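Local coordinates for CysQ, sulfite synthesis pathway protein (Bacteroides thetaiotaomicron VPI-5482, PDB 3B8B), which probably converts adenosine 3',5'-bisphosphate to AMP and phosphate with the help of magnesium, as a member of the inositol monophosphatase superfamily, at residues W102-L107 with V122-V127; A185-I190 with H213-L218; D248-H253 with L272-E277. All blocks are in the same frame, centred on the assembly; numbering follows the deposited sequence. Where two conformers were deposited one is given.

Contact 1: residues W102-L107 with V122-V127; sequences WIVDPL and VNIALV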
loop_
_atom_site.group_PDB
_atom_site.type_symbol
_atom_site.label_atom_id
_atom_site.label_comp_id
_atom_site.label_asym_id
_atom_site.label_seq_id
_atom_site.Cartn_x
_atom_site.Cartn_y
_atom_site.Cartn_z
ATOM N N TRP A 102 9.568 -1.998 10.043
ATOM C CA TRP A 102 8.999 -2.087 8.714
ATOM C C TRP A 102 7.833 -3.071 8.763
ATOM O O TRP A 102 7.931 -4.133 9.375
ATOM C CB TRP A 102 10.015 -2.614 7.712
ATOM C CG TRP A 102 11.209 -1.734 7.532
ATOM C CD1 TRP A 102 12.473 -1.927 8.028
ATOM C CD2 TRP A 102 11.261 -0.521 6.767
ATOM N NE1 TRP A 102 13.298 -0.902 7.625
ATOM C CE2 TRP A 102 12.585 -0.016 6.867
ATOM C CE3 TRP A 102 10.323 0.193 6.004
ATOM C CZ2 TRP A 102 12.988 1.157 6.212
ATOM C CZ3 TRP A 102 10.724 1.384 5.384
ATOM C CH2 TRP A 102 12.036 1.837 5.480
ATOM N N ILE A 103 6.736 -2.711 8.106
ATOM C CA ILE A 103 5.589 -3.601 7.930
ATOM C C ILE A 103 5.352 -3.733 6.427
ATOM O O ILE A 103 5.087 -2.727 5.725
ATOM C CB ILE A 103 4.326 -3.113 8.659
ATOM C CG1 ILE A 103 4.628 -2.890 10.141
ATOM C CG2 ILE A 103 3.197 -4.167 8.509
ATOM C CD1 ILE A 103 3.402 -2.569 11.006
ATOM N N VAL A 104 5.478 -4.971 5.947
ATOM C CA VAL A 104 5.619 -5.249 4.507
ATOM C C VAL A 104 4.671 -6.324 3.997
ATOM O O VAL A 104 4.515 -7.357 4.637
ATOM C CB VAL A 104 7.059 -5.730 4.236
ATOM C CG1 VAL A 104 7.231 -6.201 2.779
ATOM C CG2 VAL A 104 8.068 -4.605 4.585
ATOM N N ASP A 105 4.035 -6.069 2.859
ATOM C CA ASP A 105 3.424 -7.141 2.076
ATOM C C ASP A 105 4.083 -7.129 0.709
ATOM O O ASP A 105 3.853 -6.219 -0.077
ATOM C CB ASP A 105 1.913 -7.036 1.944
ATOM C CG ASP A 105 1.302 -8.282 1.286
ATOM O OD1 ASP A 105 2.056 -9.157 0.805
ATOM O OD2 ASP A 105 0.037 -8.397 1.288
ATOM N N PRO A 106 4.917 -8.126 0.448
ATOM C CA PRO A 106 5.649 -8.133 -0.835
ATOM C C PRO A 106 4.756 -8.217 -2.067
ATOM O O PRO A 106 5.151 -7.766 -3.144
ATOM C CB PRO A 106 6.540 -9.388 -0.728
ATOM C CG PRO A 106 6.643 -9.644 0.744
ATOM C CD PRO A 106 5.299 -9.268 1.291
ATOM N N LEU A 107 3.558 -8.777 -1.924
ATOM C CA LEU A 107 2.671 -8.968 -3.074
ATOM C C LEU A 107 1.243 -9.078 -2.536
ATOM O O LEU A 107 0.787 -10.170 -2.131
ATOM C CB LEU A 107 3.063 -10.202 -3.870
ATOM C CG LEU A 107 2.444 -10.372 -5.265
ATOM C CD1 LEU A 107 3.006 -11.637 -5.951
ATOM C CD2 LEU A 107 0.942 -10.355 -5.248
ATOM N N VAL A 122 3.148 -4.050 -4.375
ATOM C CA VAL A 122 4.155 -4.225 -3.330
ATOM C C VAL A 122 3.919 -3.113 -2.305
ATOM O O VAL A 122 3.711 -1.949 -2.698
ATOM C CB VAL A 122 5.578 -4.096 -3.909
ATOM C CG1 VAL A 122 6.630 -4.383 -2.824
ATOM C CG2 VAL A 122 5.791 -5.036 -5.125
ATOM N N ASN A 123 3.947 -3.460 -1.010
ATOM C CA ASN A 123 3.606 -2.528 0.075
ATOM C C ASN A 123 4.693 -2.534 1.153
ATOM O O ASN A 123 4.967 -3.587 1.743
ATOM C CB ASN A 123 2.259 -2.864 0.731
ATOM C CG ASN A 123 1.124 -2.824 -0.261
ATOM O OD1 ASN A 123 0.434 -1.828 -0.356
ATOM N ND2 ASN A 123 0.981 -3.907 -1.050
ATOM N N ILE A 124 5.326 -1.381 1.363
ATOM C CA ILE A 124 6.380 -1.210 2.401
ATOM C C ILE A 124 6.094 0.049 3.228
ATOM O O ILE A 124 5.977 1.137 2.673
ATOM C CB ILE A 124 7.776 -1.134 1.787
ATOM C CG1 ILE A 124 8.109 -2.434 1.034
ATOM C CG2 ILE A 124 8.833 -0.892 2.904
ATOM C CD1 ILE A 124 9.442 -2.327 0.259
ATOM N N ALA A 125 5.928 -0.120 4.542
ATOM C CA ALA A 125 5.719 0.979 5.459
ATOM C C ALA A 125 6.765 0.959 6.562
ATOM O O ALA A 125 7.131 -0.132 7.052
ATOM C CB ALA A 125 4.323 0.871 6.115
ATOM N N LEU A 126 7.166 2.149 6.982
ATOM C CA LEU A 126 7.888 2.325 8.251
ATOM C C LEU A 126 6.855 2.825 9.244
ATOM O O LEU A 126 6.181 3.846 9.002
ATOM C CB LEU A 126 9.048 3.322 8.153
ATOM C CG LEU A 126 9.998 3.277 9.353
ATOM C CD1 LEU A 126 10.733 1.938 9.416
ATOM C CD2 LEU A 126 10.953 4.466 9.280
ATOM N N VAL A 127 6.756 2.098 10.343
ATOM C CA VAL A 127 5.820 2.389 11.442
ATOM C C VAL A 127 6.638 2.792 12.681
ATOM O O VAL A 127 7.627 2.129 13.015
ATOM C CB VAL A 127 4.939 1.175 11.727
ATOM C CG1 VAL A 127 4.173 1.336 13.059
ATOM C CG2 VAL A 127 3.956 0.931 10.545
#

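Contact 2: residues A185-I190 with H213-L218; sequences ARDHFI and HGNVEL. With SO4 (sulfate ion), chain C.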
loop_
_atom_site.group_PDB
_atom_site.type_symbol
_atom_site.label_atom_id
_atom_site.label_comp_id
_atom_site.label_asym_id
_atom_site.label_seq_id
_atom_site.Cartn_x
_atom_site.Cartn_y
_atom_site.Cartn_z
ATOM N N ALA A 185 -10.561 19.316 -9.615
ATOM C CA ALA A 185 -11.856 19.570 -8.989
ATOM C C ALA A 185 -12.999 18.878 -9.754
ATOM O O ALA A 185 -12.999 18.784 -10.985
ATOM C CB ALA A 185 -12.120 21.083 -8.874
ATOM N N ARG A 186 -13.953 18.373 -8.984
ATOM C CA ARG A 186 -15.116 17.703 -9.532
ATOM C C ARG A 186 -16.228 18.034 -8.575
ATOM O O ARG A 186 -15.980 18.391 -7.409
ATOM C CB ARG A 186 -14.879 16.188 -9.672
ATOM C CG ARG A 186 -14.130 15.565 -8.505
ATOM C CD ARG A 186 -13.697 14.110 -8.729
ATOM N NE ARG A 186 -12.922 13.673 -7.565
ATOM C CZ ARG A 186 -13.449 13.335 -6.389
ATOM N NH1 ARG A 186 -14.759 13.343 -6.217
ATOM N NH2 ARG A 186 -12.671 12.993 -5.374
ATOM N N ASP A 187 -17.446 17.963 -9.042
ATOM C CA ASP A 187 -18.512 18.363 -8.178
ATOM C C ASP A 187 -19.237 17.138 -7.746
ATOM O O ASP A 187 -20.313 17.256 -7.164
ATOM C CB ASP A 187 -19.454 19.359 -8.872
ATOM C CG ASP A 187 -20.192 18.743 -10.045
ATOM O OD1 ASP A 187 -19.878 17.573 -10.396
ATOM O OD2 ASP A 187 -21.068 19.442 -10.607
ATOM N N HIS A 188 -18.676 15.946 -8.017
ATOM C CA HIS A 188 -19.418 14.774 -7.659
ATOM C C HIS A 188 -18.643 13.910 -6.687
ATOM O O HIS A 188 -17.432 14.015 -6.582
ATOM C CB HIS A 188 -19.910 14.031 -8.899
ATOM C CG HIS A 188 -18.904 13.153 -9.550
ATOM N ND1 HIS A 188 -17.968 13.621 -10.447
ATOM C CD2 HIS A 188 -18.751 11.810 -9.508
ATOM C CE1 HIS A 188 -17.243 12.607 -10.885
ATOM N NE2 HIS A 188 -17.708 11.495 -10.339
ATOM N N PHE A 189 -19.397 13.100 -5.963
ATOM C CA PHE A 189 -18.885 12.261 -4.894
ATOM C C PHE A 189 -18.485 10.915 -5.467
ATOM O O PHE A 189 -19.266 10.282 -6.175
ATOM C CB PHE A 189 -19.963 12.051 -3.851
ATOM C CG PHE A 189 -19.502 11.313 -2.653
ATOM C CD1 PHE A 189 -18.866 11.991 -1.617
ATOM C CD2 PHE A 189 -19.681 9.936 -2.544
ATOM C CE1 PHE A 189 -18.428 11.315 -0.488
ATOM C CE2 PHE A 189 -19.222 9.257 -1.410
ATOM C CZ PHE A 189 -18.591 9.953 -0.395
ATOM N N ILE A 190 -17.296 10.454 -5.119
ATOM C CA ILE A 190 -16.818 9.159 -5.612
ATOM C C ILE A 190 -16.419 8.240 -4.463
ATOM O O ILE A 190 -15.629 8.626 -3.604
ATOM C CB ILE A 190 -15.606 9.312 -6.556
ATOM C CG1 ILE A 190 -15.985 10.155 -7.779
ATOM C CG2 ILE A 190 -15.006 7.927 -6.985
ATOM C CD1 ILE A 190 -14.807 10.468 -8.677
ATOM N N HIS A 213 -25.652 10.860 -1.083
ATOM C CA HIS A 213 -25.021 11.710 -2.091
ATOM C C HIS A 213 -25.738 11.645 -3.420
ATOM O O HIS A 213 -25.728 10.608 -4.095
ATOM C CB HIS A 213 -23.569 11.263 -2.273
ATOM C CG HIS A 213 -22.735 11.502 -1.066
ATOM N ND1 HIS A 213 -22.186 12.732 -0.778
ATOM C CD2 HIS A 213 -22.408 10.689 -0.036
ATOM C CE1 HIS A 213 -21.527 12.654 0.365
ATOM N NE2 HIS A 213 -21.639 11.425 0.832
ATOM N N GLY A 214 -26.288 12.780 -3.846
ATOM C CA GLY A 214 -27.088 12.814 -5.050
ATOM C C GLY A 214 -26.320 12.521 -6.329
ATOM O O GLY A 214 -26.896 11.992 -7.290
ATOM N N ASN A 215 -25.055 12.903 -6.369
ATOM C CA ASN A 215 -24.266 12.854 -7.602
ATOM C C ASN A 215 -23.165 11.801 -7.464
ATOM O O ASN A 215 -21.984 12.050 -7.737
ATOM C CB ASN A 215 -23.664 14.240 -7.868
ATOM C CG ASN A 215 -23.441 14.536 -9.349
ATOM O OD1 ASN A 215 -23.027 15.655 -9.721
ATOM N ND2 ASN A 215 -23.757 13.573 -10.201
ATOM N N VAL A 216 -23.546 10.597 -7.097
ATOM C CA VAL A 216 -22.584 9.587 -6.708
ATOM C C VAL A 216 -22.075 8.738 -7.892
ATOM O O VAL A 216 -22.844 8.387 -8.802
ATOM C CB VAL A 216 -23.206 8.675 -5.631
ATOM C CG1 VAL A 216 -24.481 7.976 -6.154
ATOM C CG2 VAL A 216 -22.157 7.680 -5.081
ATOM N N GLU A 217 -20.782 8.430 -7.848
ATOM C CA GLU A 217 -20.151 7.464 -8.742
ATOM C C GLU A 217 -19.354 6.453 -7.914
ATOM O O GLU A 217 -18.716 6.813 -6.941
ATOM C CB GLU A 217 -19.214 8.160 -9.738
ATOM C CG GLU A 217 -18.502 7.192 -10.729
ATOM C CD GLU A 217 -17.377 7.827 -11.534
ATOM O OE1 GLU A 217 -16.952 8.958 -11.201
ATOM O OE2 GLU A 217 -16.870 7.174 -12.487
ATOM N N LEU A 218 -19.382 5.198 -8.337
ATOM C CA LEU A 218 -18.535 4.158 -7.764
ATOM C C LEU A 218 -17.448 3.818 -8.771
ATOM O O LEU A 218 -17.738 3.691 -9.945
ATOM C CB LEU A 218 -19.350 2.908 -7.463
ATOM C CG LEU A 218 -19.889 2.783 -6.042
ATOM C CD1 LEU A 218 -18.732 2.461 -5.065
ATOM C CD2 LEU A 218 -20.639 4.084 -5.647
HETATM S S SO4 C . -22.818 14.806 -4.201
HETATM O O1 SO4 C . -21.699 15.438 -4.934
HETATM O O2 SO4 C . -23.033 13.468 -4.717
HETATM O O3 SO4 C . -22.483 14.776 -2.759
HETATM O O4 SO4 C . -24.029 15.597 -4.435
#

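Contact 3: residues D248-H253 with L272-E277; sequences DTAAGH and LRYNKE. With SO4 (sulfate ion), chain G.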
loop_
_atom_site.group_PDB
_atom_site.type_symbol
_atom_site.label_atom_id
_atom_site.label_comp_id
_atom_site.label_asym_id
_atom_site.label_seq_id
_atom_site.Cartn_x
_atom_site.Cartn_y
_atom_site.Cartn_z
ATOM N N ASP A 248 -1.242 -4.745 4.598
ATOM C CA ASP A 248 -1.899 -4.276 3.399
ATOM C C ASP A 248 -2.413 -2.848 3.455
ATOM O O ASP A 248 -2.815 -2.305 2.436
ATOM C CB ASP A 248 -2.941 -5.271 2.983
ATOM C CG ASP A 248 -2.291 -6.579 2.593
ATOM O OD1 ASP A 248 -1.181 -6.523 1.957
ATOM O OD2 ASP A 248 -2.796 -7.629 2.965
ATOM N N THR A 249 -2.432 -2.270 4.656
ATOM C CA THR A 249 -2.850 -0.893 4.799
ATOM C C THR A 249 -1.747 0.095 5.195
ATOM O O THR A 249 -1.876 1.286 4.923
ATOM C CB THR A 249 -4.007 -0.735 5.811
ATOM O OG1 THR A 249 -3.620 -1.160 7.108
ATOM C CG2 THR A 249 -5.270 -1.533 5.338
ATOM N N ALA A 250 -0.702 -0.378 5.868
ATOM C CA ALA A 250 0.248 0.526 6.488
ATOM C C ALA A 250 0.881 1.487 5.480
ATOM O O ALA A 250 0.938 2.702 5.716
ATOM C CB ALA A 250 1.331 -0.281 7.259
ATOM N N ALA A 251 1.353 0.953 4.360
ATOM C CA ALA A 251 2.014 1.798 3.379
ATOM C C ALA A 251 1.058 2.863 2.828
ATOM O O ALA A 251 1.388 4.053 2.788
ATOM C CB ALA A 251 2.620 0.941 2.238
ATOM N N GLY A 252 -0.123 2.424 2.410
ATOM C CA GLY A 252 -1.118 3.337 1.874
ATOM C C GLY A 252 -1.555 4.366 2.900
ATOM O O GLY A 252 -1.828 5.526 2.570
ATOM N N HIS A 253 -1.605 3.957 4.151
ATOM C CA HIS A 253 -2.009 4.824 5.257
ATOM C C HIS A 253 -0.989 5.959 5.431
ATOM O O HIS A 253 -1.366 7.110 5.600
ATOM C CB HIS A 253 -2.170 3.943 6.497
ATOM C CG HIS A 253 -2.768 4.615 7.681
ATOM N ND1 HIS A 253 -3.139 3.897 8.786
ATOM C CD2 HIS A 253 -3.050 5.912 7.952
ATOM C CE1 HIS A 253 -3.633 4.718 9.701
ATOM N NE2 HIS A 253 -3.587 5.952 9.223
ATOM N N LEU A 272 -6.351 3.671 12.152
ATOM C CA LEU A 272 -5.802 2.317 12.337
ATOM C C LEU A 272 -4.461 2.408 13.065
ATOM O O LEU A 272 -3.681 3.327 12.805
ATOM C CB LEU A 272 -5.566 1.644 11.011
ATOM C CG LEU A 272 -6.751 1.177 10.168
ATOM C CD1 LEU A 272 -6.235 0.556 8.825
ATOM C CD2 LEU A 272 -7.591 0.187 10.935
ATOM N N ARG A 273 -4.217 1.462 13.967
ATOM C CA ARG A 273 -2.952 1.383 14.718
ATOM C C ARG A 273 -2.208 0.126 14.316
ATOM O O ARG A 273 -2.810 -0.840 13.858
ATOM C CB ARG A 273 -3.221 1.346 16.228
ATOM C CG ARG A 273 -4.022 2.513 16.766
ATOM C CD ARG A 273 -3.490 3.836 16.251
ATOM N NE ARG A 273 -4.052 5.009 16.924
ATOM C CZ ARG A 273 -3.649 6.257 16.666
ATOM N NH1 ARG A 273 -2.694 6.483 15.765
ATOM N NH2 ARG A 273 -4.192 7.285 17.325
ATOM N N TYR A 274 -0.890 0.129 14.519
ATOM C CA TYR A 274 -0.033 -0.922 13.991
ATOM C C TYR A 274 0.864 -1.557 15.047
ATOM O O TYR A 274 0.987 -1.053 16.181
ATOM C CB TYR A 274 0.787 -0.397 12.809
ATOM C CG TYR A 274 -0.113 0.048 11.678
ATOM C CD1 TYR A 274 -0.661 1.327 11.652
ATOM C CD2 TYR A 274 -0.492 -0.842 10.671
ATOM C CE1 TYR A 274 -1.551 1.724 10.628
ATOM C CE2 TYR A 274 -1.361 -0.456 9.665
ATOM C CZ TYR A 274 -1.903 0.816 9.647
ATOM O OH TYR A 274 -2.777 1.160 8.616
ATOM N N ASN A 275 1.441 -2.693 14.656
ATOM C CA ASN A 275 2.224 -3.562 15.515
ATOM C C ASN A 275 1.392 -4.040 16.698
ATOM O O ASN A 275 1.878 -4.171 17.825
ATOM C CB ASN A 275 3.519 -2.902 15.984
ATOM C CG ASN A 275 4.540 -3.933 16.478
ATOM O OD1 ASN A 275 4.526 -5.076 16.025
ATOM N ND2 ASN A 275 5.436 -3.518 17.358
ATOM N N LYS A 276 0.125 -4.314 16.411
ATOM C CA LYS A 276 -0.818 -4.770 17.430
ATOM C C LYS A 276 -0.584 -6.241 17.749
ATOM O O LYS A 276 0.071 -6.946 16.986
ATOM C CB LYS A 276 -2.252 -4.591 16.927
ATOM C CG LYS A 276 -2.619 -3.170 16.497
ATOM C CD LYS A 276 -4.118 -3.026 16.256
ATOM C CE LYS A 276 -4.699 -4.156 15.421
ATOM N NZ LYS A 276 -4.041 -4.283 14.049
ATOM N N GLU A 277 -1.172 -6.718 18.850
ATOM C CA GLU A 277 -1.085 -8.129 19.185
ATOM C C GLU A 277 -1.676 -8.984 18.077
ATOM O O GLU A 277 -1.065 -9.983 17.664
ATOM C CB GLU A 277 -1.756 -8.434 20.525
ATOM C CG GLU A 277 -1.594 -9.884 20.906
ATOM C CD GLU A 277 -1.795 -10.122 22.373
ATOM O OE1 GLU A 277 -2.569 -9.346 23.003
ATOM O OE2 GLU A 277 -1.167 -11.086 22.873
HETATM S S SO4 G . -2.793 -4.304 20.972
HETATM O O1 SO4 G . -4.133 -4.440 20.386
HETATM O O2 SO4 G . -2.136 -3.085 20.480
HETATM O O3 SO4 G . -1.977 -5.447 20.605
HETATM O O4 SO4 G . -2.909 -4.254 22.433
#

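Contact 1: residues W102-L107 with V122-V127
The antiparallel strand pair 102-105 and 122-127, which sets Ile103 against Ala125 and Asp105 against Asn123, belongs to the central sheet of CysQ and carries Asp105, a predicted magnesium ligand. Four backbone bonds tie the strands: Ile103 N reaches Ala125 O at 2.8 Å and Asn123 N reaches Asp105 O at 2.9 Å, with the two return bonds completing the rings. At the intervening non-hydrogen-bonded pairs, CA-H...O contacts such as that of Trp102 CA with Ala125 O, 3.2 Å, supplement these bonds.

One side of the sheet carries Trp102, Val104, Ile124 and Leu126. CD1 of Leu126 stands over the centre of the six-membered ring of Trp102, 3.6 Å from the centroid, a CH-pi contact. With CG anti to the backbone nitrogen (chi1 -167°), the branch of Leu126 is sent toward the indole. CG2 of Ile124 approaches Trp102 CE3 at 3.6 Å, and helix 20-43 packs over this apolar side, while Trp102 NE1 is bonded to Thr78.

The other side bears Ile103, Asp105, Asn123 and Ala125. CD1 of Ile103 meets CG2 of Val127 at 3.6 Å, and helix 246-258 lies against this face. Where the first strand turns its corner, Leu107 N bonds to Asp105 OD1 at 3.1 Å from above the carboxylate plane, an Asx turn. The strand pairing holds the backbone of Asp105 and the turn helps orient its carboxylate beside Glu85, consistent with its predicted role at a magnesium site.

Contact 2: residues A185-I190 with H213-L218
Phe189 and His213 form the heart of the tight part of this contact, their rings stacked face to face with centroids 3.5 Å apart and planes only 8° from parallel. The overlap is nearly full: NE2 of His213 lies over one face of the phenyl ring toward its rim, and CD1 of Phe189 sits correspondingly over the imidazole, 3.4 Å from His213 CE1. With its CG anti to the backbone nitrogen (chi1 -174°), the phenyl ring is set over the imidazole, and CG2 of Val216 approaches its edge.

The fit is equally close at His188. Its NE2 donates to Glu217 OE1 at 2.8 Å with an angle of 165°; the oxygen lies near the imidazole plane and is met on its anti side, and Ile190 CD1 packs against the same oxygen. CB of His188 also rests on Asn215 O, 3.1 Å away.

The backbones run parallel. Glu217 N donates to Phe189 O at 2.9 Å, almost straight on to the carbonyl, whereas the bond from Phe189 N to Asn215 O is long and weak. The contact belongs to a two-stranded parallel sheet within a beta-alpha-beta unit: strand 189-193 leads through helix 200-212 to strand 216-220, and His213 is the residue at which the chain leaves the helix. Asp236 bonds to Ile190 N and forms a salt bridge with Arg186.

Toward solvent the fit is looser. A sulfate, probably from the crystallisation liquor, accepts a bond in the ring plane from His213 ND1 to O3, 2.9 Å, and another from Asn215 N to O2, 2.7 Å, while Asp187 OD1 and Asn215 OD1 approach only to 3.7 Å, with no bond between them.

Contact 3: residues D248-H253 with L272-E277
The phenol of Tyr274 points its hydroxyl between two residues of helix 246-258, Thr249 and His253, and both meet it at the edge of the ring, near its plane. ND1 of His253 lies 2.8 Å from Tyr274 OH at an angle of 165°, and Thr249 OG1 is 2.9 Å from the same oxygen. The imidazole and phenol approach rim to rim, their planes at 58°, so neither covers the other's face; with chi1 at -171°, the histidine carries its ring out toward the loop, and its ND1 edge faces the hydroxyl. Glu262 bonds to the other ring nitrogen, NE2, while Asn281 is a further partner of Thr249 OG1.

Packing contacts surround this group. CB of Ala250 comes obliquely to the phenol, 3.6 Å from Tyr274 CE2. Leu272 crosses Thr249 at about a right angle, bringing CD1 to 3.6 Å from OG1, and its carbonyl oxygen lies near the plane of the imidazole, 3.4 Å from His253 CE1.

A phenylalanine in place of Tyr274 would probably leave His253 ND1 and Thr249 OG1 without their shared oxygen partner and the imidazole less firmly oriented. Thr249 directly follows Asp248, a predicted magnesium ligand. The buried hydroxyl thus meets two polar partners, an arrangement that orients both phenol and imidazole, and Glu262 extends the chain to strand 261-265.

Overall arrangement
Contacts 1 and 3 are neighbours, their centres 9 Å apart, and each supplies one aspartate of the predicted magnesium site: Asp105 from its strand and Asp248 from the helix. The two carboxylates converge, although the modelled separation of their nearest oxygens is too short to trust. The helix also packs on the sheet, CB of Ala125 meeting CB of Ala250 at 3.4 Å. Contact 2 stands apart, its centre 32 Å from that of contact 1 and 28 Å from that of contact 3, with nearest atoms about 19 and 15 Å away. It belongs to a separate parallel sheet near the surface, distant from the predicted site.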